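Local coordinates for protein tRNA (guanine(26)-N(2))-dimethyltransferase (Pyrococcus horikoshii, PDB 2DUL) that probably dimethylates the N2 atom of guanine 26 in a number of tRNAs, using S-adenosyl-L-methionine as the methyl donor, at residues A[131-136]-A[153-158]; A[247-252]-A[264-269]; A[313-318]-A[353-358]. All blocks are in the same frame, centred on the assembly; numbering follows the deposited sequence.

Contact 1. Residues A[131-136]-A[153-158]; sequences YFHFID and SAKRRG
Ser153 O is gripped by two consecutive backbone donors, Tyr131 N at 2.7 Å and Phe132 N at 3.2 Å. The two N-H groups reach the oxygen from opposite faces of its carbonyl plane, each nearly straight at 162°, so one acceptor at the end of helix 144-153 receives the start of the neighbouring strand. Two residues after Ser153, Lys155 N donates to Phe132 O at 2.9 Å, and the same oxygen takes a CA-H...O contact from Ala154. These bonds place Phe132 and Ala154 opposite each other as a parallel bridge.

The Ser153 hydroxyl lies in plane at the edge of the Phe132 ring, with OG 3.3 Å from CD1; its polar partner is Arg128 O. OG is anti to the backbone N (chi1 -174°), which puts it on the ring side. Over the centre of one face of this ring sits Tyr131 CD1. Further along, the Ile135 CD1 methyl fills the angle between Ser153 CB and Ala154, 4.0 Å from Ala154 CB.

Lys155 bends at chi2 (-74°) and runs alongside His133, its CG 4.1 Å from ND1. Its CE lies 3.4 Å from Tyr131 O. The type I turn 155-158 then brings Gly158 CA against His133 O, where a CB would be tight against Phe132 O and would clash with Lys155 O.

The segments thus close the helical crossover from strand 132-137 to its parallel neighbour 158-164 in the class I methyltransferase sheet. Main-chain bonds set Phe132 beside Ala154 where the crossover closes, and the lysine ammonium is held by the Arg130 carbonyl and by a water that links it to Tyr131 O, at the margin of a buried junction.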
loop_
_atom_site.group_PDB
_atom_site.type_symbol
_atom_site.label_atom_id
_atom_site.label_comp_id
_atom_site.label_asym_id
_atom_site.label_seq_id
_atom_site.Cartn_x
_atom_site.Cartn_y
_atom_site.Cartn_z
ATOM N N TYR A 131 18.518 8.672 -4.556
ATOM C CA TYR A 131 19.251 7.565 -5.152
ATOM C C TYR A 131 18.437 6.388 -5.681
ATOM O O TYR A 131 18.764 5.831 -6.727
ATOM C CB TYR A 131 20.263 7.062 -4.120
ATOM C CG TYR A 131 21.211 5.997 -4.619
ATOM C CD1 TYR A 131 21.015 4.649 -4.301
ATOM C CD2 TYR A 131 22.316 6.337 -5.398
ATOM C CE1 TYR A 131 21.903 3.667 -4.750
ATOM C CE2 TYR A 131 23.208 5.369 -5.849
ATOM C CZ TYR A 131 22.996 4.036 -5.522
ATOM O OH TYR A 131 23.876 3.078 -5.966
ATOM N N PHE A 132 17.386 6.004 -4.964
ATOM C CA PHE A 132 16.586 4.856 -5.375
ATOM C C PHE A 132 15.402 5.125 -6.292
ATOM O O PHE A 132 14.677 6.102 -6.119
ATOM C CB PHE A 132 16.072 4.101 -4.139
ATOM C CG PHE A 132 17.161 3.611 -3.232
ATOM C CD1 PHE A 132 17.531 4.342 -2.108
ATOM C CD2 PHE A 132 17.840 2.432 -3.523
ATOM C CE1 PHE A 132 18.569 3.908 -1.283
ATOM C CE2 PHE A 132 18.880 1.986 -2.707
ATOM C CZ PHE A 132 19.246 2.726 -1.585
ATOM N N HIS A 133 15.207 4.232 -7.261
ATOM C CA HIS A 133 14.085 4.326 -8.187
ATOM C C HIS A 133 12.853 3.778 -7.469
ATOM O O HIS A 133 11.720 4.105 -7.811
ATOM C CB HIS A 133 14.363 3.499 -9.448
ATOM C CG HIS A 133 15.476 4.040 -10.289
ATOM N ND1 HIS A 133 15.395 5.255 -10.937
ATOM C CD2 HIS A 133 16.704 3.544 -10.571
ATOM C CE1 HIS A 133 16.525 5.485 -11.580
ATOM N NE2 HIS A 133 17.337 4.462 -11.375
ATOM N N PHE A 134 13.085 2.925 -6.477
ATOM C CA PHE A 134 11.989 2.348 -5.707
ATOM C C PHE A 134 12.451 1.999 -4.304
ATOM O O PHE A 134 13.525 1.432 -4.115
ATOM C CB PHE A 134 11.436 1.083 -6.381
ATOM C CG PHE A 134 10.431 0.326 -5.533
ATOM C CD1 PHE A 134 9.214 0.905 -5.173
ATOM C CD2 PHE A 134 10.714 -0.959 -5.076
ATOM C CE1 PHE A 134 8.293 0.212 -4.366
ATOM C CE2 PHE A 134 9.800 -1.659 -4.270
ATOM C CZ PHE A 134 8.589 -1.071 -3.916
ATOM N N ILE A 135 11.637 2.363 -3.323
ATOM C CA ILE A 135 11.928 2.054 -1.930
ATOM C C ILE A 135 10.684 1.379 -1.376
ATOM O O ILE A 135 9.572 1.868 -1.572
ATOM C CB ILE A 135 12.219 3.329 -1.087
ATOM C CG1 ILE A 135 13.541 3.966 -1.522
ATOM C CG2 ILE A 135 12.281 2.966 0.402
ATOM C CD1 ILE A 135 13.900 5.238 -0.747
ATOM N N ASP A 136 10.867 0.248 -0.708
ATOM C CA ASP A 136 9.745 -0.464 -0.109
ATOM C C ASP A 136 9.909 -0.402 1.410
ATOM O O ASP A 136 10.861 -0.942 1.966
ATOM C CB ASP A 136 9.707 -1.918 -0.592
ATOM C CG ASP A 136 8.357 -2.584 -0.340
ATOM O OD1 ASP A 136 8.095 -3.650 -0.939
ATOM O OD2 ASP A 136 7.557 -2.040 0.451
ATOM N N SER A 153 15.299 10.064 0.012
ATOM C CA SER A 153 16.170 9.023 -0.536
ATOM C C SER A 153 15.725 8.530 -1.923
ATOM O O SER A 153 16.554 8.134 -2.746
ATOM C CB SER A 153 16.229 7.837 0.434
ATOM O OG SER A 153 17.173 6.860 0.014
ATOM N N ALA A 154 14.420 8.532 -2.178
ATOM C CA ALA A 154 13.912 8.111 -3.481
ATOM C C ALA A 154 14.213 9.241 -4.470
ATOM O O ALA A 154 14.365 10.385 -4.057
ATOM C CB ALA A 154 12.404 7.884 -3.411
ATOM N N LYS A 155 14.314 8.916 -5.759
ATOM C CA LYS A 155 14.543 9.933 -6.798
ATOM C C LYS A 155 13.294 10.825 -6.798
ATOM O O LYS A 155 12.255 10.427 -6.274
ATOM C CB LYS A 155 14.669 9.287 -8.184
ATOM C CG LYS A 155 15.876 8.383 -8.397
ATOM C CD LYS A 155 17.150 9.185 -8.551
ATOM C CE LYS A 155 18.302 8.299 -9.002
ATOM N NZ LYS A 155 19.581 9.052 -9.056
ATOM N N ARG A 156 13.388 12.010 -7.401
ATOM C CA ARG A 156 12.256 12.935 -7.444
ATOM C C ARG A 156 11.099 12.406 -8.302
ATOM O O ARG A 156 9.980 12.924 -8.255
ATOM C CB ARG A 156 12.728 14.314 -7.936
ATOM C CG ARG A 156 13.732 14.977 -6.984
ATOM C CD ARG A 156 14.122 16.384 -7.440
ATOM N NE ARG A 156 12.968 17.278 -7.436
ATOM C CZ ARG A 156 12.423 17.813 -6.346
ATOM N NH1 ARG A 156 12.926 17.567 -5.141
ATOM N NH2 ARG A 156 11.342 18.569 -6.464
ATOM N N ARG A 157 11.371 11.369 -9.086
ATOM C CA ARG A 157 10.341 10.753 -9.908
ATOM C C ARG A 157 10.331 9.270 -9.552
ATOM O O ARG A 157 9.919 8.422 -10.341
ATOM C CB ARG A 157 10.643 10.948 -11.396
ATOM C CG ARG A 157 10.624 12.411 -11.841
ATOM C CD ARG A 157 11.018 12.553 -13.309
ATOM N NE ARG A 157 11.101 13.950 -13.742
ATOM C CZ ARG A 157 11.930 14.858 -13.229
ATOM N NH1 ARG A 157 11.925 16.101 -13.699
ATOM N NH2 ARG A 157 12.768 14.533 -12.248
ATOM N N GLY A 158 10.792 8.980 -8.338
ATOM C CA GLY A 158 10.849 7.609 -7.869
ATOM C C GLY A 158 9.515 7.028 -7.449
ATOM O O GLY A 158 8.473 7.690 -7.506
HETATM O O HOH W 1 20.878 6.757 -8.554
HETATM O O HOH W 2 12.839 7.381 -11.133
HETATM O O HOH W 3 11.237 5.299 -10.573
#

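Contact 2. Residues A[247-252]-A[264-269]; sequences LGYIYF and GFLPTR
Tyr249 OH donates to Phe265 O at 2.6 Å, the shortest polar bond between strand 247-252 and the loop 264-269. Gly264 O also lies at the rim of this ring, near its plane and 3.3 Å from CE1. Pro267 covers one face: its CD stands 3.5 Å from the ring centroid, a CH-pi contact over the face and displaced toward the hydroxyl end.

Tyr251, two residues along on the same side of the strand, meets the far end of the loop. Arg269 brings its guanidinium, tilted 35° to the ring, over one face: CZ is 4.1 Å from the centroid and 30° off the normal, an off-centre cation-pi contact. A bend at chi3 brings NE over this face. Arg269 N donates to Tyr251 OH at 3.2 Å, though the 136° angle makes the bond far from straight, and Pro267 CB touches the same hydroxyl oxygen, so the proline is wedged between the two tyrosines.

At the near end, Gly264 N bonds Leu247 O at 3.2 Å. The backbone angles of Gly264 would jam a CB against the preceding carbonyl oxygen, so only a residue without a side chain fits them comfortably.

In the second shell, the adjacent strand 259-263 supplies the carboxylates: Glu262 bonds Tyr251 OH and Thr268 OG1, and Glu260 forms a salt bridge with Arg269 NH2. A leucine in place of Tyr249 would probably leave Phe265 O without its hydroxyl donor and Pro267 without the flat aromatic face on which CD rests.

The loop between strands 259-263 and 273-277 is therefore folded back over the central strand of a three-stranded antiparallel sheet. The two tyrosines serve both kinds of partner: their hydroxyls bond main-chain groups, and their ring faces take a proline and a cation.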
loop_
_atom_site.group_PDB
_atom_site.type_symbol
_atom_site.label_atom_id
_atom_site.label_comp_id
_atom_site.label_asym_id
_atom_site.label_seq_id
_atom_site.Cartn_x
_atom_site.Cartn_y
_atom_site.Cartn_z
ATOM N N LEU A 247 -6.566 16.479 -1.677
ATOM C CA LEU A 247 -6.844 16.119 -0.286
ATOM C C LEU A 247 -8.236 16.636 0.059
ATOM O O LEU A 247 -8.746 17.561 -0.576
ATOM C CB LEU A 247 -5.824 16.761 0.662
ATOM C CG LEU A 247 -4.376 16.260 0.643
ATOM C CD1 LEU A 247 -3.522 17.132 1.560
ATOM C CD2 LEU A 247 -4.333 14.803 1.099
ATOM N N GLY A 248 -8.851 16.041 1.071
ATOM C CA GLY A 248 -10.174 16.479 1.463
ATOM C C GLY A 248 -10.609 15.838 2.763
ATOM O O GLY A 248 -9.794 15.240 3.466
ATOM N N TYR A 249 -11.894 15.964 3.076
ATOM C CA TYR A 249 -12.443 15.412 4.308
ATOM C C TYR A 249 -13.739 14.666 4.054
ATOM O O TYR A 249 -14.386 14.857 3.026
ATOM C CB TYR A 249 -12.676 16.541 5.319
ATOM C CG TYR A 249 -11.395 17.251 5.691
ATOM C CD1 TYR A 249 -10.822 18.194 4.830
ATOM C CD2 TYR A 249 -10.701 16.907 6.848
ATOM C CE1 TYR A 249 -9.584 18.763 5.108
ATOM C CE2 TYR A 249 -9.463 17.466 7.138
ATOM C CZ TYR A 249 -8.908 18.391 6.261
ATOM O OH TYR A 249 -7.671 18.915 6.528
ATOM N N ILE A 250 -14.112 13.821 5.007
ATOM C CA ILE A 250 -15.327 13.030 4.914
ATOM C C ILE A 250 -16.235 13.336 6.099
ATOM O O ILE A 250 -15.766 13.512 7.223
ATOM C CB ILE A 250 -15.013 11.518 4.956
ATOM C CG1 ILE A 250 -14.144 11.131 3.761
ATOM C CG2 ILE A 250 -16.311 10.716 4.989
ATOM C CD1 ILE A 250 -13.423 9.811 3.948
ATOM N N TYR A 251 -17.532 13.405 5.827
ATOM C CA TYR A 251 -18.538 13.632 6.848
ATOM C C TYR A 251 -19.375 12.363 6.795
ATOM O O TYR A 251 -19.705 11.870 5.713
ATOM C CB TYR A 251 -19.362 14.866 6.505
ATOM C CG TYR A 251 -18.536 16.135 6.564
ATOM C CD1 TYR A 251 -18.264 16.752 7.785
ATOM C CD2 TYR A 251 -18.005 16.699 5.404
ATOM C CE1 TYR A 251 -17.486 17.902 7.855
ATOM C CE2 TYR A 251 -17.218 17.849 5.455
ATOM C CZ TYR A 251 -16.964 18.445 6.688
ATOM O OH TYR A 251 -16.187 19.574 6.761
ATOM N N PHE A 252 -19.710 11.829 7.960
ATOM C CA PHE A 252 -20.450 10.577 8.028
ATOM C C PHE A 252 -21.615 10.667 9.008
ATOM O O PHE A 252 -21.441 11.086 10.149
ATOM C CB PHE A 252 -19.484 9.470 8.461
ATOM C CG PHE A 252 -20.077 8.087 8.446
ATOM C CD1 PHE A 252 -20.237 7.394 7.249
ATOM C CD2 PHE A 252 -20.444 7.467 9.637
ATOM C CE1 PHE A 252 -20.751 6.096 7.240
ATOM C CE2 PHE A 252 -20.960 6.171 9.640
ATOM C CZ PHE A 252 -21.112 5.483 8.439
ATOM N N GLY A 264 -10.608 20.064 -0.128
ATOM C CA GLY A 264 -10.020 21.286 0.389
ATOM C C GLY A 264 -8.963 20.930 1.411
ATOM O O GLY A 264 -9.011 19.851 2.004
ATOM N N PHE A 265 -8.005 21.824 1.625
ATOM C CA PHE A 265 -6.943 21.547 2.578
ATOM C C PHE A 265 -7.482 21.475 4.000
ATOM O O PHE A 265 -6.959 20.729 4.827
ATOM C CB PHE A 265 -5.843 22.606 2.477
ATOM C CG PHE A 265 -4.590 22.241 3.225
ATOM C CD1 PHE A 265 -4.362 22.723 4.512
ATOM C CD2 PHE A 265 -3.651 21.385 2.653
ATOM C CE1 PHE A 265 -3.214 22.356 5.224
ATOM C CE2 PHE A 265 -2.500 21.009 3.355
ATOM C CZ PHE A 265 -2.284 21.500 4.647
ATOM N N LEU A 266 -8.534 22.246 4.268
ATOM C CA LEU A 266 -9.172 22.272 5.581
ATOM C C LEU A 266 -10.685 22.102 5.428
ATOM O O LEU A 266 -11.268 22.526 4.430
ATOM C CB LEU A 266 -8.894 23.603 6.289
ATOM C CG LEU A 266 -7.448 23.929 6.678
ATOM C CD1 LEU A 266 -7.373 25.343 7.250
ATOM C CD2 LEU A 266 -6.952 22.911 7.697
ATOM N N PRO A 267 -11.338 21.466 6.413
ATOM C CA PRO A 267 -12.789 21.262 6.360
ATOM C C PRO A 267 -13.475 22.570 6.768
ATOM O O PRO A 267 -12.831 23.459 7.330
ATOM C CB PRO A 267 -13.009 20.147 7.377
ATOM C CG PRO A 267 -11.996 20.485 8.438
ATOM C CD PRO A 267 -10.758 20.871 7.635
ATOM N N THR A 268 -14.768 22.699 6.494
ATOM C CA THR A 268 -15.474 23.930 6.850
ATOM C C THR A 268 -16.740 23.682 7.667
ATOM O O THR A 268 -17.532 24.600 7.897
ATOM C CB THR A 268 -15.854 24.720 5.590
ATOM O OG1 THR A 268 -16.799 23.967 4.823
ATOM C CG2 THR A 268 -14.616 24.985 4.742
ATOM N N ARG A 269 -16.916 22.440 8.108
ATOM C CA ARG A 269 -18.078 22.049 8.897
ATOM C C ARG A 269 -17.624 21.137 10.034
ATOM O O ARG A 269 -16.559 20.523 9.964
ATOM C CB ARG A 269 -19.098 21.317 8.014
ATOM C CG ARG A 269 -19.554 22.113 6.800
ATOM C CD ARG A 269 -20.821 21.526 6.176
ATOM N NE ARG A 269 -20.627 20.205 5.575
ATOM C CZ ARG A 269 -19.972 19.977 4.440
ATOM N NH1 ARG A 269 -19.428 20.981 3.761
ATOM N NH2 ARG A 269 -19.872 18.738 3.973
#

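Contact 3. Residues A[313-318]-A[353-358]; sequences DQELDI and TRTHFS. With GOL (glycerol), chain B.
Helix 302-314 ends just before Glu315, and the chain leaving it runs past strand 352-355, with the CA atoms of Glu315 and Thr355 5.8 Å apart; no backbone-to-backbone bond joins the two segments. Side chains make the joint instead. Glu315 CG is anti to the backbone N, and the chain extends beyond it so that the carboxylate reaches the turn 355-358.

There OE1 accepts from His356 N at 2.8 Å, with a nearly straight N-H angle of 170°, and OE2 accepts from Thr355 OG1 at 2.7 Å. Both donors stand above the carboxylate plane, at 48° and 66° out of it. Thr355 OG1 in turn accepts from Phe357 N at 3.1 Å, an ST turn, so its hydroxyl passes the grip on Glu315 into the turn backbone. OE1 also lies in plane at the edge of the His356 ring, whose NE2 sits over the centre of the Phe357 ring; ND1 of this histidine is turned to Tyr222 O.

Two residues earlier in the strand, Thr353 OG1 accepts from Leu316 N at 3.0 Å and donates to Arg354 O. Its methyl CG2 lies 3.5 Å from Gln314 O, while Gln314 OE1 and Arg354 N share a bridging water.

A glycerol, probably from the crystallisation liquor, completes the polar cluster: O2 donates to Glu315 OE2 at 2.7 Å, and His356 NE2 donates to O3 at 3.1 Å. Donors from Thr355 and the His356 backbone would probably favour an ionised Glu315.

A glutamate carboxylate that accepts one turn N-H and the threonine hydroxyl of an ST turn here fastens the end of a helix to an edge strand of the small antiparallel sheet 322-323, 361-364 and 352-355.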
loop_
_atom_site.group_PDB
_atom_site.type_symbol
_atom_site.label_atom_id
_atom_site.label_comp_id
_atom_site.label_asym_id
_atom_site.label_seq_id
_atom_site.Cartn_x
_atom_site.Cartn_y
_atom_site.Cartn_z
ATOM N N ASP A 313 -8.896 -4.653 -9.983
ATOM C CA ASP A 313 -8.927 -4.266 -11.386
ATOM C C ASP A 313 -10.352 -3.944 -11.846
ATOM O O ASP A 313 -10.568 -2.996 -12.599
ATOM C CB ASP A 313 -8.329 -5.388 -12.245
ATOM C CG ASP A 313 -8.360 -5.075 -13.730
ATOM O OD1 ASP A 313 -7.930 -3.968 -14.120
ATOM O OD2 ASP A 313 -8.809 -5.942 -14.510
ATOM N N GLN A 314 -11.330 -4.713 -11.384
ATOM C CA GLN A 314 -12.715 -4.473 -11.790
ATOM C C GLN A 314 -13.446 -3.524 -10.845
ATOM O O GLN A 314 -14.557 -3.072 -11.130
ATOM C CB GLN A 314 -13.469 -5.801 -11.887
ATOM C CG GLN A 314 -13.738 -6.459 -10.554
ATOM C CD GLN A 314 -15.221 -6.526 -10.235
ATOM O OE1 GLN A 314 -15.922 -5.513 -10.269
ATOM N NE2 GLN A 314 -15.705 -7.724 -9.914
ATOM N N GLU A 315 -12.812 -3.212 -9.722
ATOM C CA GLU A 315 -13.415 -2.323 -8.737
ATOM C C GLU A 315 -13.503 -0.884 -9.241
ATOM O O GLU A 315 -12.543 -0.342 -9.790
ATOM C CB GLU A 315 -12.597 -2.368 -7.442
ATOM C CG GLU A 315 -13.248 -1.686 -6.258
ATOM C CD GLU A 315 -12.501 -1.957 -4.964
ATOM O OE1 GLU A 315 -12.057 -3.111 -4.771
ATOM O OE2 GLU A 315 -12.372 -1.027 -4.138
ATOM N N LEU A 316 -14.670 -0.273 -9.062
ATOM C CA LEU A 316 -14.875 1.107 -9.469
ATOM C C LEU A 316 -13.986 1.969 -8.571
ATOM O O LEU A 316 -13.983 1.798 -7.354
ATOM C CB LEU A 316 -16.347 1.488 -9.274
ATOM C CG LEU A 316 -16.776 2.915 -9.602
ATOM C CD1 LEU A 316 -16.543 3.180 -11.093
ATOM C CD2 LEU A 316 -18.252 3.110 -9.233
ATOM N N ASP A 317 -13.220 2.880 -9.164
ATOM C CA ASP A 317 -12.352 3.743 -8.371
ATOM C C ASP A 317 -13.090 5.049 -8.120
ATOM O O ASP A 317 -13.106 5.951 -8.962
ATOM C CB ASP A 317 -11.033 4.009 -9.102
ATOM C CG ASP A 317 -9.959 4.595 -8.186
ATOM O OD1 ASP A 317 -10.243 4.841 -6.992
ATOM O OD2 ASP A 317 -8.827 4.811 -8.662
ATOM N N ILE A 318 -13.713 5.130 -6.954
ATOM C CA ILE A 318 -14.480 6.302 -6.560
ATOM C C ILE A 318 -14.376 6.385 -5.041
ATOM O O ILE A 318 -14.198 5.362 -4.372
ATOM C CB ILE A 318 -15.946 6.139 -7.010
ATOM C CG1 ILE A 318 -16.753 7.397 -6.684
ATOM C CG2 ILE A 318 -16.549 4.913 -6.341
ATOM C CD1 ILE A 318 -18.127 7.418 -7.333
ATOM N N THR A 353 -20.011 -1.893 -8.444
ATOM C CA THR A 353 -19.143 -3.059 -8.337
ATOM C C THR A 353 -18.940 -3.414 -6.873
ATOM O O THR A 353 -19.288 -2.643 -5.977
ATOM C CB THR A 353 -17.732 -2.794 -8.913
ATOM O OG1 THR A 353 -17.034 -1.883 -8.048
ATOM C CG2 THR A 353 -17.813 -2.200 -10.310
ATOM N N ARG A 354 -18.374 -4.591 -6.642
ATOM C CA ARG A 354 -18.061 -5.026 -5.291
ATOM C C ARG A 354 -16.737 -4.323 -4.996
ATOM O O ARG A 354 -16.135 -3.736 -5.896
ATOM C CB ARG A 354 -17.859 -6.544 -5.251
ATOM C CG ARG A 354 -19.118 -7.364 -5.480
ATOM C CD ARG A 354 -18.772 -8.821 -5.765
ATOM N NE ARG A 354 -19.959 -9.644 -5.987
ATOM C CZ ARG A 354 -20.732 -10.123 -5.018
ATOM N NH1 ARG A 354 -21.795 -10.859 -5.318
ATOM N NH2 ARG A 354 -20.435 -9.882 -3.746
ATOM N N THR A 355 -16.285 -4.370 -3.748
ATOM C CA THR A 355 -15.011 -3.746 -3.395
ATOM C C THR A 355 -14.215 -4.634 -2.451
ATOM O O THR A 355 -14.785 -5.302 -1.590
ATOM C CB THR A 355 -15.200 -2.372 -2.717
ATOM O OG1 THR A 355 -13.939 -1.931 -2.189
ATOM C CG2 THR A 355 -16.227 -2.457 -1.582
ATOM N N HIS A 356 -12.896 -4.630 -2.615
ATOM C CA HIS A 356 -12.012 -5.434 -1.780
ATOM C C HIS A 356 -11.973 -4.909 -0.341
ATOM O O HIS A 356 -11.484 -5.592 0.558
ATOM C CB HIS A 356 -10.597 -5.413 -2.356
ATOM C CG HIS A 356 -9.875 -4.122 -2.118
ATOM N ND1 HIS A 356 -9.003 -3.940 -1.067
ATOM C CD2 HIS A 356 -9.938 -2.934 -2.766
ATOM C CE1 HIS A 356 -8.559 -2.695 -1.076
ATOM N NE2 HIS A 356 -9.112 -2.064 -2.096
ATOM N N PHE A 357 -12.485 -3.700 -0.123
ATOM C CA PHE A 357 -12.477 -3.105 1.214
ATOM C C PHE A 357 -13.439 -3.770 2.196
ATOM O O PHE A 357 -13.221 -3.738 3.407
ATOM C CB PHE A 357 -12.797 -1.606 1.138
ATOM C CG PHE A 357 -11.667 -0.761 0.601
ATOM C CD1 PHE A 357 -10.432 -0.731 1.248
ATOM C CD2 PHE A 357 -11.845 0.018 -0.538
ATOM C CE1 PHE A 357 -9.392 0.065 0.768
ATOM C CE2 PHE A 357 -10.811 0.820 -1.027
ATOM C CZ PHE A 357 -9.582 0.844 -0.373
ATOM N N SER A 358 -14.503 -4.369 1.671
ATOM C CA SER A 358 -15.503 -5.032 2.505
ATOM C C SER A 358 -16.324 -6.002 1.665
ATOM O O SER A 358 -16.636 -5.718 0.511
ATOM C CB SER A 358 -16.431 -3.998 3.143
ATOM O OG SER A 358 -17.526 -4.623 3.784
HETATM C C1 GOL B . -9.727 0.381 -6.921
HETATM O O1 GOL B . -10.717 1.190 -7.560
HETATM C C2 GOL B . -9.436 0.917 -5.518
HETATM O O2 GOL B . -10.639 0.915 -4.736
HETATM C C3 GOL B . -8.373 0.044 -4.850
HETATM O O3 GOL B . -8.102 0.536 -3.539
HETATM O O HOH W 4 -18.608 -6.459 -9.062
#

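Contact 1 is the most buried and belongs to the large mixed methyltransferase sheet; contacts 2 and 3 are partly buried and each involves a different three-stranded antiparallel sheet. No secondary-structure element is shared. Contact 1 relies on backbone bonds round one parallel bridge, contact 2 on tyrosine faces and hydroxyls against a surface loop, and contact 3 on a glutamate carboxylate and threonine hydroxyls. Contacts 1 and 3 lie on opposite sides of the chain's centre, their centres 29 Å apart, whereas contacts 2 and 3 come within about 9 Å between nearest atoms without touching. Along the chain the three follow in series, and only contact 1 lies near predicted S-adenosyl-L-methionine-binding residues.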